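Local coordinates for ABC transporter periplasmic-binding protein YtfQ (Mycobacterium smegmatis, PDB 6HBD) that binds beta-D-galactofuranose between its two lobes and probably serves as the sugar-capturing component of a mycobacterial ABC importer for furanose sugars, at residues T104-D109 and T155-A160; A122-E127 and A160-T165; V240-D245 and I258-P263. All coordinates share one frame; numbering follows the deposited sequence.

Contact 1: T104-D109 and T155-A160; sequences TDRAVD and TGADPA. With ZN (zinc ion), chain F; GZL (beta-D-galactofuranose), chain L.
R106 and P159 cross at about a right angle, with the straight arginine chain passing over the proline ring atoms. CG of R106 lies 3.4 Å from CD of P159. NE of R106, one bond beyond its own CD, lies 3.7 Å from CG of P159, so both the aliphatic stem and the start of the guanidinium touch the same ring as they cross it. The stem, extended from CG to NE, carries the charged group past the proline to the sugar, where NH2 of R106 comes within 2.9 Å of O4 of galactofuranose. The methyl of A157 sits over this group: its CB stands 4.1 Å above the plane, over the centre of one guanidinium face. The arginine is thus bordered by the N-cap residue A157 and by P159 in the first turn of the helix.

D158 takes a different course. Its CG is anti to the backbone N (chi1 179°), which sends the carboxylate toward the backbone beyond R106. There OD2 of D158 accepts a hydrogen bond from N of A107 at 2.9 Å; the N-H...O angle of 135° and an approach 39° out of the carboxylate plane show a bent bond. CB of A107 also presses to 3.1 Å from OD2 of D158. The other oxygen, OD1 of D158, binds the zinc ion at 2.2 Å; D162 completes the protein side of that site, and R84 also donates to OD1. On the sugar side, O of D105 receives the O6 hydroxyl of galactofuranose at 2.7 Å.

This is the cleft of a two-lobed periplasmic binding protein: the loop leaving strand 101-104 of one lobe meets the start of helix 158-171 of the other, with F119 of strand 118-121 touching A107 and D158, and F124 of helix 124-138 beside P159.

Contact 2: A122-E127 and A160-T165; sequences ADFIEE and AIDRKT. With ZN (zinc ion), chain F; GZL (beta-D-galactofuranose), chain L.
R163 and E127 join helices 158-171 and 124-138, which pack together at the sugar cleft of the periplasmic-binding-protein fold. Traced outward, CB of R163 skirts the carbonyl of F124, and CG of R163 comes to 3.5 Å from O of F124. The chain stays extended from CG to NE, reaching past the phenyl ring, whose plane stands 82° from that of the guanidinium. NE of R163 donates to OE1 of E127 at 3.0 Å and NH2 of R163 donates to that same oxygen at 2.8 Å: a side-on salt bridge in which two nitrogens converge on one atom. The flat groups are 39° apart, so the grip is twisted rather than coplanar. At the tip, NH1 of R163 donates to O3 of galactofuranose at 2.7 Å, and NH2 of R163 adds a second bond to O3 at 2.9 Å. O3 lies at the guanidinium edge, in its plane; E127 thus acts as a second-shell residue that fixes the rotation of a sugar-binding arginine. The preceding residue, D162, binds zinc through OD2 and pairs with R84 through OD1, while CB of D162 abuts CB of F124 at 3.4 Å.

Contact 3: V240-D245 and I258-P263; sequences VDATHD and IVECNP. With ZN (zinc ion), chain C; ZN (zinc ion), chain D; GZL (beta-D-galactofuranose), chain L.
N of D241 donates to O of V259 at 2.7 Å with an N-H...O angle of 153°, pairing the segments as parallel strand ends in a beta-alpha-beta crossover (strand 236-239, helix 244-252, strand 257-260). The return bond, from N of C261 to O of D241, is 3.0 Å long and nearly straight at 172°. Both bonds involve D241 and reach the residues on either side of E260, its bridge partner. V240 and V259, also bridged, turn their side chains to one face of the sheet, D241 and E260 to the other. Just past the bridges A242 bends over the second strand, its CB 3.5 Å from CG2 of I258.

The backbone pairing is consistent with holding D241 at the sugar. With CG of D241 beside its backbone N (chi1 -74°), the carboxylate is carried to two neighbouring hydroxyls, one per oxygen: O3 of galactofuranose at 2.9 Å from OD1 of D241, and O2 of galactofuranose at 2.7 Å from OD2 of D241. N213 also donates to OD2. E260 extends to a separate site, where both its carboxylate oxygens bind a zinc ion that E291 shares. C261 borders the sugar, with SG of C261 3.9 Å from C6 of galactofuranose.

All three contacts touch the same galactofuranose, so together they outline much of the cleft between the lobes. Contacts 1 and 2 have centres about 10 Å apart, share A160 and use helix 158-171, with zinc ligands from both; their segments alternate along the chain, in the order 104-109, 122-127, then 155-160 running on into 160-165. Contact 3 follows later in sequence. Its centre lies about 14 Å from that of contact 2, which it touches where E127 and R163 pack on V240 and C261. From contact 1 it is about 17 Å, centre to centre, without touching. Contact 2 therefore bridges the other two, and contact 1 brings in the loop after strand 101-104.

Contact 1: T104-D109 and T155-A160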
loop_
_atom_site.group_PDB
_atom_site.type_symbol
_atom_site.label_atom_id
_atom_site.label_comp_id
_atom_site.label_asym_id
_atom_site.label_seq_id
_atom_site.Cartn_x
_atom_site.Cartn_y
_atom_site.Cartn_z
ATOM N N THR A 104 -1.066 1.187 11.078
ATOM C CA THR A 104 -1.104 2.101 9.933
ATOM C C THR A 104 -0.765 1.348 8.625
ATOM O O THR A 104 0.195 0.577 8.576
ATOM C CB THR A 104 -0.246 3.388 10.161
ATOM O OG1 THR A 104 1.060 3.261 9.605
ATOM C CG2 THR A 104 -0.162 3.806 11.599
ATOM N N ASP A 105 -1.634 1.519 7.603
ATOM C CA ASP A 105 -1.567 1.006 6.234
ATOM C C ASP A 105 -1.501 -0.535 6.062
ATOM O O ASP A 105 -1.548 -0.999 4.927
ATOM C CB ASP A 105 -0.424 1.685 5.473
ATOM C CG ASP A 105 0.992 1.386 5.900
ATOM O OD1 ASP A 105 1.533 0.332 5.484
ATOM O OD2 ASP A 105 1.589 2.230 6.614
ATOM N N ARG A 106 -1.456 -1.311 7.157
ATOM C CA ARG A 106 -1.470 -2.767 7.137
ATOM C C ARG A 106 -2.159 -3.262 8.408
ATOM O O ARG A 106 -1.990 -2.670 9.469
ATOM C CB ARG A 106 -0.042 -3.317 7.052
ATOM C CG ARG A 106 0.349 -3.692 5.636
ATOM C CD ARG A 106 1.843 -3.771 5.413
ATOM N NE ARG A 106 2.199 -3.550 4.014
ATOM C CZ ARG A 106 3.421 -3.694 3.510
ATOM N NH1 ARG A 106 4.432 -4.053 4.288
ATOM N NH2 ARG A 106 3.638 -3.495 2.222
ATOM N N ALA A 107 -2.947 -4.338 8.286
ATOM C CA ALA A 107 -3.658 -4.953 9.398
ATOM C C ALA A 107 -2.954 -6.253 9.844
ATOM O O ALA A 107 -1.962 -6.676 9.239
ATOM C CB ALA A 107 -5.092 -5.233 8.998
ATOM N N VAL A 108 -3.441 -6.823 10.953
ATOM C CA VAL A 108 -2.918 -8.033 11.576
ATOM C C VAL A 108 -3.976 -9.119 11.571
ATOM O O VAL A 108 -5.126 -8.875 11.206
ATOM C CB VAL A 108 -2.399 -7.778 13.021
ATOM C CG1 VAL A 108 -1.266 -6.771 13.025
ATOM C CG2 VAL A 108 -3.507 -7.348 13.976
ATOM N N ASP A 109 -3.557 -10.337 11.938
ATOM C CA ASP A 109 -4.410 -11.517 12.133
ATOM C C ASP A 109 -4.090 -11.903 13.563
ATOM O O ASP A 109 -3.037 -12.511 13.823
ATOM C CB ASP A 109 -4.066 -12.671 11.166
ATOM C CG ASP A 109 -4.811 -12.676 9.834
ATOM O OD1 ASP A 109 -5.785 -11.888 9.681
ATOM O OD2 ASP A 109 -4.415 -13.464 8.937
ATOM N N THR A 155 4.675 -11.420 0.199
ATOM C CA THR A 155 3.924 -12.603 0.624
ATOM C C THR A 155 3.519 -12.444 2.093
ATOM O O THR A 155 4.403 -12.368 2.955
ATOM C CB THR A 155 4.805 -13.858 0.394
ATOM O OG1 THR A 155 4.849 -14.133 -1.012
ATOM C CG2 THR A 155 4.317 -15.089 1.168
ATOM N N GLY A 156 2.210 -12.366 2.355
ATOM C CA GLY A 156 1.691 -12.244 3.718
ATOM C C GLY A 156 1.211 -10.873 4.138
ATOM O O GLY A 156 0.560 -10.744 5.179
ATOM N N ALA A 157 1.537 -9.834 3.345
ATOM C CA ALA A 157 1.124 -8.454 3.612
ATOM C C ALA A 157 -0.376 -8.285 3.274
ATOM O O ALA A 157 -0.855 -8.774 2.230
ATOM C CB ALA A 157 1.969 -7.480 2.798
ATOM N N ASP A 158 -1.097 -7.592 4.193
ATOM C CA ASP A 158 -2.524 -7.304 4.128
ATOM C C ASP A 158 -2.926 -6.700 2.780
ATOM O O ASP A 158 -3.787 -7.295 2.127
ATOM C CB ASP A 158 -2.912 -6.426 5.335
ATOM C CG ASP A 158 -4.359 -5.990 5.460
ATOM O OD1 ASP A 158 -5.246 -6.770 5.078
ATOM O OD2 ASP A 158 -4.597 -4.889 5.983
ATOM N N PRO A 159 -2.260 -5.632 2.255
ATOM C CA PRO A 159 -2.653 -5.121 0.921
ATOM C C PRO A 159 -2.510 -6.111 -0.261
ATOM O O PRO A 159 -3.329 -6.078 -1.194
ATOM C CB PRO A 159 -1.748 -3.892 0.733
ATOM C CG PRO A 159 -0.674 -4.012 1.735
ATOM C CD PRO A 159 -1.208 -4.788 2.865
ATOM N N ALA A 160 -1.457 -6.975 -0.227
ATOM C CA ALA A 160 -1.194 -7.926 -1.304
ATOM C C ALA A 160 -2.307 -8.965 -1.439
ATOM O O ALA A 160 -2.848 -9.166 -2.546
ATOM C CB ALA A 160 0.135 -8.613 -1.083
HETATM ZN ZN ZN F . -7.404 -6.490 5.072
HETATM C C6 GZL L . -0.668 0.023 1.532
HETATM C C5 GZL L . 0.778 -0.104 1.962
HETATM C C4 GZL L . 1.640 -0.752 0.892
HETATM C C3 GZL L . 1.704 -0.001 -0.433
HETATM C C2 GZL L . 3.024 -0.501 -0.989
HETATM O O6 GZL L . -1.464 0.466 2.623
HETATM O O5 GZL L . 0.885 -0.799 3.208
HETATM O O4 GZL L . 3.015 -0.775 1.336
HETATM O O3 GZL L . 0.647 -0.284 -1.335
HETATM C C1 GZL L . 3.897 -0.453 0.252
HETATM O O2 GZL L . 3.573 0.311 -2.016
HETATM O O1 GZL L . 4.818 -1.454 0.008
#

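Contact 2: A122-E127 and A160-T165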
loop_
_atom_site.group_PDB
_atom_site.type_symbol
_atom_site.label_atom_id
_atom_site.label_comp_id
_atom_site.label_asym_id
_atom_site.label_seq_id
_atom_site.Cartn_x
_atom_site.Cartn_y
_atom_site.Cartn_z
ATOM N N ALA A 122 -6.280 1.986 3.647
ATOM C CA ALA A 122 -7.272 2.060 2.571
ATOM C C ALA A 122 -8.047 0.750 2.451
ATOM O O ALA A 122 -7.748 -0.190 3.189
ATOM C CB ALA A 122 -6.576 2.388 1.268
ATOM N N ASP A 123 -9.067 0.694 1.563
ATOM C CA ASP A 123 -9.814 -0.540 1.298
ATOM C C ASP A 123 -9.121 -1.170 0.098
ATOM O O ASP A 123 -9.497 -0.930 -1.071
ATOM C CB ASP A 123 -11.320 -0.295 1.020
ATOM C CG ASP A 123 -12.168 -1.544 0.724
ATOM O OD1 ASP A 123 -11.658 -2.685 0.918
ATOM O OD2 ASP A 123 -13.334 -1.383 0.294
ATOM N N PHE A 124 -8.099 -1.996 0.418
ATOM C CA PHE A 124 -7.260 -2.748 -0.540
ATOM C C PHE A 124 -8.063 -3.598 -1.498
ATOM O O PHE A 124 -7.740 -3.641 -2.685
ATOM C CB PHE A 124 -6.294 -3.630 0.228
ATOM C CG PHE A 124 -5.452 -2.845 1.202
ATOM C CD1 PHE A 124 -4.828 -1.674 0.814
ATOM C CD2 PHE A 124 -5.386 -3.208 2.536
ATOM C CE1 PHE A 124 -4.084 -0.937 1.708
ATOM C CE2 PHE A 124 -4.613 -2.479 3.429
ATOM C CZ PHE A 124 -3.981 -1.340 3.012
ATOM N N ILE A 125 -9.149 -4.225 -1.007
ATOM C CA ILE A 125 -10.017 -5.041 -1.859
ATOM C C ILE A 125 -10.593 -4.135 -2.930
ATOM O O ILE A 125 -10.498 -4.471 -4.099
ATOM C CB ILE A 125 -11.127 -5.795 -1.061
ATOM C CG1 ILE A 125 -10.515 -6.843 -0.080
ATOM C CG2 ILE A 125 -12.130 -6.495 -2.006
ATOM C CD1 ILE A 125 -10.396 -6.417 1.292
ATOM N N GLU A 126 -11.119 -2.972 -2.567
ATOM C CA GLU A 126 -11.664 -2.085 -3.592
ATOM C C GLU A 126 -10.605 -1.491 -4.485
ATOM O O GLU A 126 -10.901 -1.258 -5.659
ATOM C CB GLU A 126 -12.531 -0.999 -3.010
ATOM C CG GLU A 126 -13.986 -1.227 -3.352
ATOM C CD GLU A 126 -14.433 -0.455 -4.566
ATOM O OE1 GLU A 126 -15.121 -1.037 -5.428
ATOM O OE2 GLU A 126 -14.130 0.755 -4.633
ATOM N N GLU A 127 -9.370 -1.249 -3.964
ATOM C CA GLU A 127 -8.283 -0.782 -4.823
ATOM C C GLU A 127 -8.112 -1.844 -5.929
ATOM O O GLU A 127 -8.142 -1.500 -7.119
ATOM C CB GLU A 127 -6.979 -0.587 -4.048
ATOM C CG GLU A 127 -7.018 0.611 -3.130
ATOM C CD GLU A 127 -5.828 0.748 -2.200
ATOM O OE1 GLU A 127 -5.036 -0.215 -2.100
ATOM O OE2 GLU A 127 -5.680 1.826 -1.581
ATOM N N ALA A 160 -1.457 -6.975 -0.227
ATOM C CA ALA A 160 -1.194 -7.926 -1.304
ATOM C C ALA A 160 -2.307 -8.965 -1.439
ATOM O O ALA A 160 -2.848 -9.166 -2.546
ATOM C CB ALA A 160 0.135 -8.613 -1.083
ATOM N N ILE A 161 -2.678 -9.585 -0.294
ATOM C CA ILE A 161 -3.747 -10.593 -0.220
ATOM C C ILE A 161 -5.068 -9.981 -0.704
ATOM O O ILE A 161 -5.730 -10.547 -1.573
ATOM C CB ILE A 161 -3.891 -11.102 1.244
ATOM C CG1 ILE A 161 -2.662 -11.910 1.688
ATOM C CG2 ILE A 161 -5.158 -11.929 1.419
ATOM C CD1 ILE A 161 -2.360 -11.803 3.153
ATOM N N ASP A 162 -5.448 -8.832 -0.099
ATOM C CA ASP A 162 -6.699 -8.116 -0.370
ATOM C C ASP A 162 -6.778 -7.602 -1.792
ATOM O O ASP A 162 -7.830 -7.723 -2.411
ATOM C CB ASP A 162 -6.878 -6.957 0.621
ATOM C CG ASP A 162 -7.210 -7.335 2.063
ATOM O OD1 ASP A 162 -7.086 -8.537 2.415
ATOM O OD2 ASP A 162 -7.580 -6.425 2.844
ATOM N N ARG A 163 -5.682 -7.037 -2.327
ATOM C CA ARG A 163 -5.680 -6.551 -3.720
ATOM C C ARG A 163 -5.845 -7.701 -4.698
ATOM O O ARG A 163 -6.513 -7.525 -5.725
ATOM C CB ARG A 163 -4.405 -5.762 -4.051
ATOM C CG ARG A 163 -4.443 -4.359 -3.489
ATOM C CD ARG A 163 -3.081 -3.720 -3.384
ATOM N NE ARG A 163 -3.148 -2.456 -2.649
ATOM C CZ ARG A 163 -2.102 -1.707 -2.331
ATOM N NH1 ARG A 163 -0.880 -2.082 -2.681
ATOM N NH2 ARG A 163 -2.269 -0.570 -1.672
ATOM N N LYS A 164 -5.242 -8.877 -4.379
ATOM C CA LYS A 164 -5.366 -10.086 -5.208
ATOM C C LYS A 164 -6.850 -10.488 -5.269
ATOM O O LYS A 164 -7.428 -10.598 -6.362
ATOM C CB LYS A 164 -4.514 -11.235 -4.611
ATOM C CG LYS A 164 -4.468 -12.530 -5.413
ATOM C CD LYS A 164 -3.617 -13.578 -4.695
ATOM C CE LYS A 164 -3.600 -14.924 -5.399
ATOM N NZ LYS A 164 -3.050 -14.858 -6.781
ATOM N N THR A 165 -7.467 -10.631 -4.071
ATOM C CA THR A 165 -8.874 -10.992 -3.898
ATOM C C THR A 165 -9.809 -9.997 -4.594
ATOM O O THR A 165 -10.827 -10.394 -5.167
ATOM C CB THR A 165 -9.191 -11.063 -2.411
ATOM O OG1 THR A 165 -8.202 -11.872 -1.760
ATOM C CG2 THR A 165 -10.603 -11.586 -2.143
HETATM ZN ZN ZN F . -7.404 -6.490 5.072
HETATM C C6 GZL L . -0.668 0.023 1.532
HETATM C C5 GZL L . 0.778 -0.104 1.962
HETATM C C4 GZL L . 1.640 -0.752 0.892
HETATM C C3 GZL L . 1.704 -0.001 -0.433
HETATM C C2 GZL L . 3.024 -0.501 -0.989
HETATM O O6 GZL L . -1.464 0.466 2.623
HETATM O O5 GZL L . 0.885 -0.799 3.208
HETATM O O4 GZL L . 3.015 -0.775 1.336
HETATM O O3 GZL L . 0.647 -0.284 -1.335
HETATM C C1 GZL L . 3.897 -0.453 0.252
HETATM O O2 GZL L . 3.573 0.311 -2.016
HETATM O O1 GZL L . 4.818 -1.454 0.008
#

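Contact 3: V240-D245 and I258-P263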
loop_
_atom_site.group_PDB
_atom_site.type_symbol
_atom_site.label_atom_id
_atom_site.label_comp_id
_atom_site.label_asym_id
_atom_site.label_seq_id
_atom_site.Cartn_x
_atom_site.Cartn_y
_atom_site.Cartn_z
ATOM N N VAL A 240 -1.626 0.038 -8.393
ATOM C CA VAL A 240 -2.178 0.654 -7.193
ATOM C C VAL A 240 -1.053 1.486 -6.549
ATOM O O VAL A 240 0.100 1.073 -6.618
ATOM C CB VAL A 240 -2.750 -0.439 -6.250
ATOM C CG1 VAL A 240 -3.238 0.161 -4.926
ATOM C CG2 VAL A 240 -3.873 -1.199 -6.940
ATOM N N ASP A 241 -1.402 2.633 -5.948
ATOM C CA ASP A 241 -0.551 3.627 -5.281
ATOM C C ASP A 241 -0.629 4.984 -5.931
ATOM O O ASP A 241 -0.998 5.868 -5.151
ATOM C CB ASP A 241 0.930 3.260 -5.110
ATOM C CG ASP A 241 1.263 2.232 -4.053
ATOM O OD1 ASP A 241 0.324 1.771 -3.344
ATOM O OD2 ASP A 241 2.468 1.898 -3.916
ATOM N N ALA A 242 -0.236 5.274 -7.160
ATOM C CA ALA A 242 -0.230 6.681 -7.615
ATOM C C ALA A 242 0.899 7.496 -6.907
ATOM O O ALA A 242 0.652 8.529 -6.317
ATOM C CB ALA A 242 -1.599 7.352 -7.433
ATOM N N THR A 243 2.135 6.976 -6.950
ATOM C CA THR A 243 3.383 7.619 -6.534
ATOM C C THR A 243 3.734 8.667 -7.591
ATOM O O THR A 243 3.041 8.774 -8.606
ATOM C CB THR A 243 4.490 6.587 -6.392
ATOM O OG1 THR A 243 4.549 5.812 -7.581
ATOM C CG2 THR A 243 4.296 5.692 -5.193
ATOM N N HIS A 244 4.800 9.447 -7.360
ATOM C CA HIS A 244 5.201 10.484 -8.310
ATOM C C HIS A 244 5.594 9.844 -9.592
ATOM O O HIS A 244 5.027 10.170 -10.637
ATOM C CB HIS A 244 6.370 11.317 -7.759
ATOM C CG HIS A 244 6.629 12.612 -8.461
ATOM N ND1 HIS A 244 7.664 13.443 -8.056
ATOM C CD2 HIS A 244 5.940 13.216 -9.455
ATOM C CE1 HIS A 244 7.582 14.512 -8.822
ATOM N NE2 HIS A 244 6.566 14.416 -9.691
ATOM N N ASP A 245 6.513 8.870 -9.504
ATOM C CA ASP A 245 7.035 8.154 -10.674
ATOM C C ASP A 245 5.921 7.371 -11.382
ATOM O O ASP A 245 5.778 7.481 -12.601
ATOM C CB ASP A 245 8.245 7.292 -10.283
ATOM C CG ASP A 245 9.368 8.105 -9.639
ATOM O OD1 ASP A 245 9.318 9.353 -9.712
ATOM O OD2 ASP A 245 10.285 7.494 -9.049
ATOM N N ILE A 258 -4.275 3.996 -12.936
ATOM C CA ILE A 258 -3.671 3.947 -11.600
ATOM C C ILE A 258 -4.767 4.223 -10.563
ATOM O O ILE A 258 -5.611 5.094 -10.785
ATOM C CB ILE A 258 -2.444 4.890 -11.413
ATOM C CG1 ILE A 258 -1.271 4.419 -12.284
ATOM C CG2 ILE A 258 -2.014 4.927 -9.924
ATOM C CD1 ILE A 258 0.043 5.214 -12.111
ATOM N N VAL A 259 -4.747 3.461 -9.448
ATOM C CA VAL A 259 -5.687 3.589 -8.343
ATOM C C VAL A 259 -4.850 4.066 -7.154
ATOM O O VAL A 259 -3.901 3.391 -6.759
ATOM C CB VAL A 259 -6.469 2.283 -8.040
ATOM C CG1 VAL A 259 -7.321 2.444 -6.785
ATOM C CG2 VAL A 259 -7.347 1.888 -9.220
ATOM N N GLU A 260 -5.203 5.254 -6.623
ATOM C CA GLU A 260 -4.505 5.951 -5.556
ATOM C C GLU A 260 -4.595 5.248 -4.234
ATOM O O GLU A 260 -5.686 4.891 -3.817
ATOM C CB GLU A 260 -5.133 7.366 -5.398
ATOM C CG GLU A 260 -4.579 8.280 -4.313
ATOM C CD GLU A 260 -5.295 9.614 -4.309
ATOM O OE1 GLU A 260 -6.013 9.937 -3.329
ATOM O OE2 GLU A 260 -5.167 10.326 -5.326
ATOM N N CYS A 261 -3.471 5.141 -3.532
ATOM C CA CYS A 261 -3.423 4.694 -2.146
ATOM C C CYS A 261 -2.639 5.813 -1.481
ATOM O O CYS A 261 -1.485 6.040 -1.842
ATOM C CB CYS A 261 -2.737 3.346 -1.979
ATOM S SG CYS A 261 -2.645 2.802 -0.257
ATOM N N ASN A 262 -3.267 6.550 -0.582
ATOM C CA ASN A 262 -2.693 7.759 -0.007
ATOM C C ASN A 262 -1.641 7.520 1.104
ATOM O O ASN A 262 -1.988 7.060 2.194
ATOM C CB ASN A 262 -3.847 8.615 0.492
ATOM C CG ASN A 262 -3.526 10.067 0.707
ATOM O OD1 ASN A 262 -2.474 10.416 1.291
ATOM N ND2 ASN A 262 -4.475 10.932 0.289
ATOM N N PRO A 263 -0.369 7.910 0.884
ATOM C CA PRO A 263 0.652 7.710 1.926
ATOM C C PRO A 263 0.690 8.728 3.042
ATOM O O PRO A 263 1.360 8.462 4.035
ATOM C CB PRO A 263 1.966 7.789 1.134
ATOM C CG PRO A 263 1.672 8.700 0.042
ATOM C CD PRO A 263 0.226 8.512 -0.326
HETATM ZN ZN ZN C . 9.121 12.477 -6.615
HETATM ZN ZN ZN D . -6.534 11.885 -4.627
HETATM C C6 GZL L . -0.668 0.023 1.532
HETATM C C5 GZL L . 0.778 -0.104 1.962
HETATM C C4 GZL L . 1.640 -0.752 0.892
HETATM C C3 GZL L . 1.704 -0.001 -0.433
HETATM C C2 GZL L . 3.024 -0.501 -0.989
HETATM O O6 GZL L . -1.464 0.466 2.623
HETATM O O5 GZL L . 0.885 -0.799 3.208
HETATM O O4 GZL L . 3.015 -0.775 1.336
HETATM O O3 GZL L . 0.647 -0.284 -1.335
HETATM C C1 GZL L . 3.897 -0.453 0.252
HETATM O O2 GZL L . 3.573 0.311 -2.016
HETATM O O1 GZL L . 4.818 -1.454 0.008
HETATM O O HOH W 1 10.296 11.170 -7.926
HETATM O O HOH W 2 -5.312 13.445 -3.988
#